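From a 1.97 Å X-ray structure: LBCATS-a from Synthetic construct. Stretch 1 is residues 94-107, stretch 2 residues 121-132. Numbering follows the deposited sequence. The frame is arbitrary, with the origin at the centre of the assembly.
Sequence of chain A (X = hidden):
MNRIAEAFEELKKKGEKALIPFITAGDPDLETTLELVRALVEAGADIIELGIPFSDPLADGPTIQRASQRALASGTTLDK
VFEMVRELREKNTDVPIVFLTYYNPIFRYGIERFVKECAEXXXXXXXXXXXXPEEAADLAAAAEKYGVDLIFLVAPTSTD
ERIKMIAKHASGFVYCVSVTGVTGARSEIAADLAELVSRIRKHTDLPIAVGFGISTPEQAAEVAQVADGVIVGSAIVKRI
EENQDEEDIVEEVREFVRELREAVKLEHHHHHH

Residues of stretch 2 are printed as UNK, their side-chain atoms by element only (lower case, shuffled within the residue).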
# COMPACT_ATOMS: atom_id res chain seq x y z
N ASP A 94 -24.16 60.26 -0.13
CA ASP A 94 -22.86 60.86 0.13
C ASP A 94 -21.75 59.82 0.34
O ASP A 94 -20.68 59.93 -0.26
CB ASP A 94 -22.95 61.79 1.35
CG ASP A 94 -24.16 62.70 1.30
OD1 ASP A 94 -24.07 63.77 0.66
OD2 ASP A 94 -25.19 62.36 1.91
N VAL A 95 -22.00 58.81 1.17
CA VAL A 95 -20.91 57.97 1.69
C VAL A 95 -20.32 57.14 0.56
O VAL A 95 -21.06 56.43 -0.14
CB VAL A 95 -21.42 57.07 2.81
CG1 VAL A 95 -22.45 56.09 2.27
CG2 VAL A 95 -20.25 56.32 3.43
N PRO A 96 -19.00 57.16 0.36
CA PRO A 96 -18.40 56.29 -0.65
C PRO A 96 -18.46 54.84 -0.20
O PRO A 96 -18.17 54.51 0.96
CB PRO A 96 -16.95 56.79 -0.76
CG PRO A 96 -17.00 58.19 -0.20
CD PRO A 96 -18.04 58.15 0.88
N ILE A 97 -18.86 53.97 -1.12
CA ILE A 97 -18.96 52.53 -0.87
C ILE A 97 -17.98 51.84 -1.80
O ILE A 97 -17.95 52.13 -3.01
CB ILE A 97 -20.40 52.02 -1.11
CG1 ILE A 97 -21.35 52.64 -0.09
CG2 ILE A 97 -20.46 50.48 -1.04
CD1 ILE A 97 -21.14 52.12 1.31
N VAL A 98 -17.17 50.95 -1.24
CA VAL A 98 -16.22 50.13 -1.99
C VAL A 98 -16.60 48.67 -1.77
O VAL A 98 -16.81 48.25 -0.63
CB VAL A 98 -14.77 50.38 -1.54
CG1 VAL A 98 -13.80 49.40 -2.24
CG2 VAL A 98 -14.38 51.82 -1.84
N PHE A 99 -16.70 47.91 -2.87
CA PHE A 99 -16.84 46.46 -2.83
C PHE A 99 -15.46 45.83 -2.82
O PHE A 99 -14.65 46.10 -3.71
CB PHE A 99 -17.63 45.92 -4.02
CG PHE A 99 -19.11 45.94 -3.84
CD1 PHE A 99 -19.68 46.55 -2.74
CD2 PHE A 99 -19.95 45.33 -4.78
CE1 PHE A 99 -21.07 46.58 -2.58
CE2 PHE A 99 -21.32 45.34 -4.63
CZ PHE A 99 -21.88 45.97 -3.52
N LEU A 100 -15.20 44.97 -1.83
CA LEU A 100 -13.99 44.16 -1.81
C LEU A 100 -14.43 42.76 -2.18
O LEU A 100 -15.22 42.14 -1.46
CB LEU A 100 -13.30 44.22 -0.44
CG LEU A 100 -11.93 43.55 -0.28
CD1 LEU A 100 -11.17 44.19 0.89
CD2 LEU A 100 -12.08 42.04 -0.09
N THR A 101 -14.00 42.30 -3.34
CA THR A 101 -14.51 41.02 -3.83
C THR A 101 -13.37 40.30 -4.52
O THR A 101 -12.57 40.92 -5.21
CB THR A 101 -15.70 41.20 -4.79
OG1 THR A 101 -16.09 39.93 -5.33
CG2 THR A 101 -15.36 42.14 -5.94
N TYR A 102 -13.29 38.99 -4.30
CA TYR A 102 -12.43 38.17 -5.14
C TYR A 102 -12.96 38.17 -6.57
O TYR A 102 -14.09 38.57 -6.84
CB TYR A 102 -12.32 36.77 -4.56
CG TYR A 102 -11.56 36.83 -3.26
CD1 TYR A 102 -12.19 37.21 -2.09
CD2 TYR A 102 -10.20 36.58 -3.22
CE1 TYR A 102 -11.48 37.30 -0.90
CE2 TYR A 102 -9.48 36.68 -2.05
CZ TYR A 102 -10.13 37.03 -0.89
OH TYR A 102 -9.43 37.12 0.28
N TYR A 103 -12.11 37.71 -7.49
CA TYR A 103 -12.35 37.91 -8.91
C TYR A 103 -13.39 36.95 -9.47
O TYR A 103 -14.17 37.33 -10.34
CB TYR A 103 -11.04 37.75 -9.68
CG TYR A 103 -11.15 38.20 -11.10
CD1 TYR A 103 -11.65 39.46 -11.40
CD2 TYR A 103 -10.76 37.38 -12.15
CE1 TYR A 103 -11.75 39.89 -12.69
CE2 TYR A 103 -10.87 37.80 -13.46
CZ TYR A 103 -11.36 39.06 -13.71
OH TYR A 103 -11.47 39.52 -15.00
N ASN A 104 -13.40 35.70 -9.03
CA ASN A 104 -14.32 34.76 -9.67
C ASN A 104 -15.79 35.14 -9.52
O ASN A 104 -16.56 34.83 -10.44
CB ASN A 104 -14.11 33.33 -9.17
CG ASN A 104 -14.74 32.35 -10.10
OD1 ASN A 104 -14.36 32.30 -11.26
ND2 ASN A 104 -15.72 31.58 -9.64
N PRO A 105 -16.27 35.71 -8.40
CA PRO A 105 -17.67 36.18 -8.41
C PRO A 105 -17.91 37.26 -9.45
O PRO A 105 -18.96 37.28 -10.09
CB PRO A 105 -17.87 36.69 -6.98
CG PRO A 105 -16.99 35.82 -6.17
CD PRO A 105 -15.72 35.66 -7.04
N ILE A 106 -16.95 38.17 -9.61
CA ILE A 106 -17.00 39.20 -10.66
C ILE A 106 -16.99 38.56 -12.04
O ILE A 106 -17.86 38.81 -12.88
CB ILE A 106 -15.82 40.16 -10.52
CG1 ILE A 106 -16.00 41.09 -9.33
CG2 ILE A 106 -15.61 40.96 -11.81
CD1 ILE A 106 -14.83 42.03 -9.21
N PHE A 107 -15.93 37.81 -12.33
CA PHE A 107 -16.01 36.88 -13.44
C PHE A 107 -17.22 36.02 -13.10
O PHE A 107 -17.67 36.01 -11.96
CB PHE A 107 -14.69 36.12 -13.55
CG PHE A 107 -14.41 35.56 -14.92
CD1 PHE A 107 -13.60 36.26 -15.81
CD2 PHE A 107 -14.93 34.36 -15.31
CE1 PHE A 107 -13.33 35.75 -17.05
CE2 PHE A 107 -14.67 33.84 -16.55
CZ PHE A 107 -13.87 34.54 -17.43
N UNK A 121 -26.05 51.01 -9.09
CA UNK A 121 -26.42 50.87 -7.68
C UNK A 121 -25.81 51.96 -6.82
O UNK A 121 -26.44 52.41 -5.85
c UNK A 121 -26.01 49.50 -7.16
N UNK A 122 -24.60 52.41 -7.14
CA UNK A 122 -23.98 53.47 -6.37
C UNK A 122 -22.75 52.98 -5.63
O UNK A 122 -22.50 53.40 -4.50
N UNK A 123 -21.99 52.09 -6.26
CA UNK A 123 -20.75 51.56 -5.71
C UNK A 123 -19.60 52.32 -6.35
O UNK A 123 -19.45 52.32 -7.57
c UNK A 123 -21.60 49.26 -5.13
c UNK A 123 -19.14 49.62 -5.63
c UNK A 123 -20.59 50.06 -5.96
N UNK A 124 -18.76 52.94 -5.53
CA UNK A 124 -17.79 53.88 -6.06
C UNK A 124 -16.45 53.25 -6.39
O UNK A 124 -15.71 53.80 -7.22
o UNK A 124 -19.46 55.43 -3.56
c UNK A 124 -17.64 55.03 -5.07
c UNK A 124 -18.99 55.64 -4.70
o UNK A 124 -19.60 56.28 -5.59
N UNK A 125 -16.11 52.12 -5.78
CA UNK A 125 -14.78 51.59 -5.98
C UNK A 125 -14.74 50.09 -5.75
O UNK A 125 -15.66 49.50 -5.18
N UNK A 126 -13.65 49.50 -6.21
CA UNK A 126 -13.47 48.05 -6.21
C UNK A 126 -12.09 47.73 -5.68
O UNK A 126 -11.10 48.36 -6.10
c UNK A 126 -15.05 46.91 -9.59
c UNK A 126 -14.98 47.68 -8.28
c UNK A 126 -16.11 47.25 -7.33
c UNK A 126 -13.62 47.47 -7.62
N UNK A 127 -12.04 46.78 -4.76
CA UNK A 127 -10.82 46.15 -4.30
C UNK A 127 -10.93 44.68 -4.66
O UNK A 127 -11.88 44.01 -4.24
c UNK A 127 -10.50 47.81 -2.44
c UNK A 127 -10.63 46.33 -2.78
c UNK A 127 -10.52 48.07 -0.94
c UNK A 127 -9.42 45.52 -2.27
N UNK A 128 -10.01 44.18 -5.47
CA UNK A 128 -10.06 42.80 -5.94
C UNK A 128 -8.77 42.10 -5.51
O UNK A 128 -7.75 42.19 -6.18
c UNK A 128 -11.44 43.55 -7.88
c UNK A 128 -10.24 42.73 -7.47
c UNK A 128 -10.37 41.28 -7.91
N UNK A 129 -8.79 41.39 -4.38
CA UNK A 129 -7.51 40.99 -3.78
C UNK A 129 -6.69 40.03 -4.64
O UNK A 129 -5.46 40.06 -4.55
c UNK A 129 -9.92 41.23 -3.45
c UNK A 129 -9.24 41.06 -2.11
c UNK A 129 -7.93 40.36 -2.45
N UNK A 130 -7.29 39.17 -5.48
CA UNK A 130 -6.49 38.23 -6.26
C UNK A 130 -6.30 38.66 -7.71
O UNK A 130 -6.08 37.81 -8.58
c UNK A 130 -7.09 36.82 -6.20
o UNK A 130 -9.15 35.69 -6.54
c UNK A 130 -8.58 36.80 -6.51
o UNK A 130 -9.18 37.89 -6.70
N UNK A 131 -6.34 39.96 -8.01
CA UNK A 131 -6.25 40.45 -9.39
C UNK A 131 -5.11 41.46 -9.55
O UNK A 131 -5.29 42.66 -9.32
c UNK A 131 -7.69 40.17 -12.16
c UNK A 131 -8.92 42.28 -11.60
c UNK A 131 -7.69 41.43 -11.31
c UNK A 131 -7.57 41.09 -9.82
N UNK A 132 -3.92 41.02 -9.96
CA UNK A 132 -2.84 41.97 -10.22
C UNK A 132 -3.10 42.76 -11.49
O UNK A 132 -3.88 42.34 -12.36
c UNK A 132 -3.46 39.62 -10.03
c UNK A 132 -2.11 39.74 -10.68
c UNK A 132 -1.59 41.08 -10.35
O HOH W 1 -11.48 34.53 -7.37

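Position 121 carries a single side-chain carbon and lies beyond the reach of stretch 1; one carbon means Ala 121. Position 122 has no side-chain atom and a positive phi of 114°. At these backbone angles a CB would jam against the carbonyl O of the residue before, so the site calls for glycine, Gly 122.

At position 123 one carbon carries two more, and one of these lies over a face of the Phe 99 ring. This short beta-branched side chain is Val 123, its CG2 3.8 Å from the ring centroid in a CH-pi contact. Position 124 has two carbons, the second bearing two oxygens, a carboxylate attached directly to CB, and one oxygen faces Ile 97 N: Asp 124. Its OD1 accepts a hydrogen bond from Ile 97 N at 2.9 Å, while Asp 124 N donates to Ile 97 O at 2.8 Å.

Position 125 again lacks a side chain. An ideal CB would sit 3.3 Å from Val 98 CG2, a tight fit consistent with Gly 125. Position 126 has four carbons forked at the second, and one end carbon lies against Phe 99 CB: Leu 126, with CD2 3.9 Å from Phe 99 CB. Position 127 also has four, but forked at the first with one arm two carbons long, and touches Val 98 and Leu 100. This is Ile 127; its CG1 meets Val 98 CG1 at 3.7 Å.

At position 128 one carbon carries two more, which pack against Ile 106 and Tyr 103: Val 128, its CG2 3.9 Å from Ile 106 CD1. At position 129 three carbons close a ring onto the backbone N, against Leu 100 and over one face of the Tyr 102 ring: Pro 129. Position 130 has two carbons, the second bearing two oxygens, one facing Tyr 103 N: Asp 130. OD2 accepts a hydrogen bond from water 1, which in turn accepts from Asn 104 N. Position 131 has four carbons forked at the second, one over a face of the Tyr 103 ring: Leu 131, with CD1 3.9 Å from the ring centroid. Position 132, a three-carbon ring closed onto N, is Pro 132, out of reach.

The contact is a parallel strand pairing. Phe 99 N to Gly 125 O (3.0 Å), Ile 127 N to Phe 99 O (2.9 Å) and Thr 101 N to Ile 127 O (2.9 Å) form its hydrogen-bond ladder. Val 98, Leu 100 and Ile 127 pack on one face of the sheet, Phe 99 and Leu 126 on the other. Asp 124 OD1 binds the amide of Ile 97, before this ladder, and Asp 130 OD1 weakly binds Tyr 103 N (3.0 Å), after it.

Stretch 2 (121-132) AGVDGLIVPDLP
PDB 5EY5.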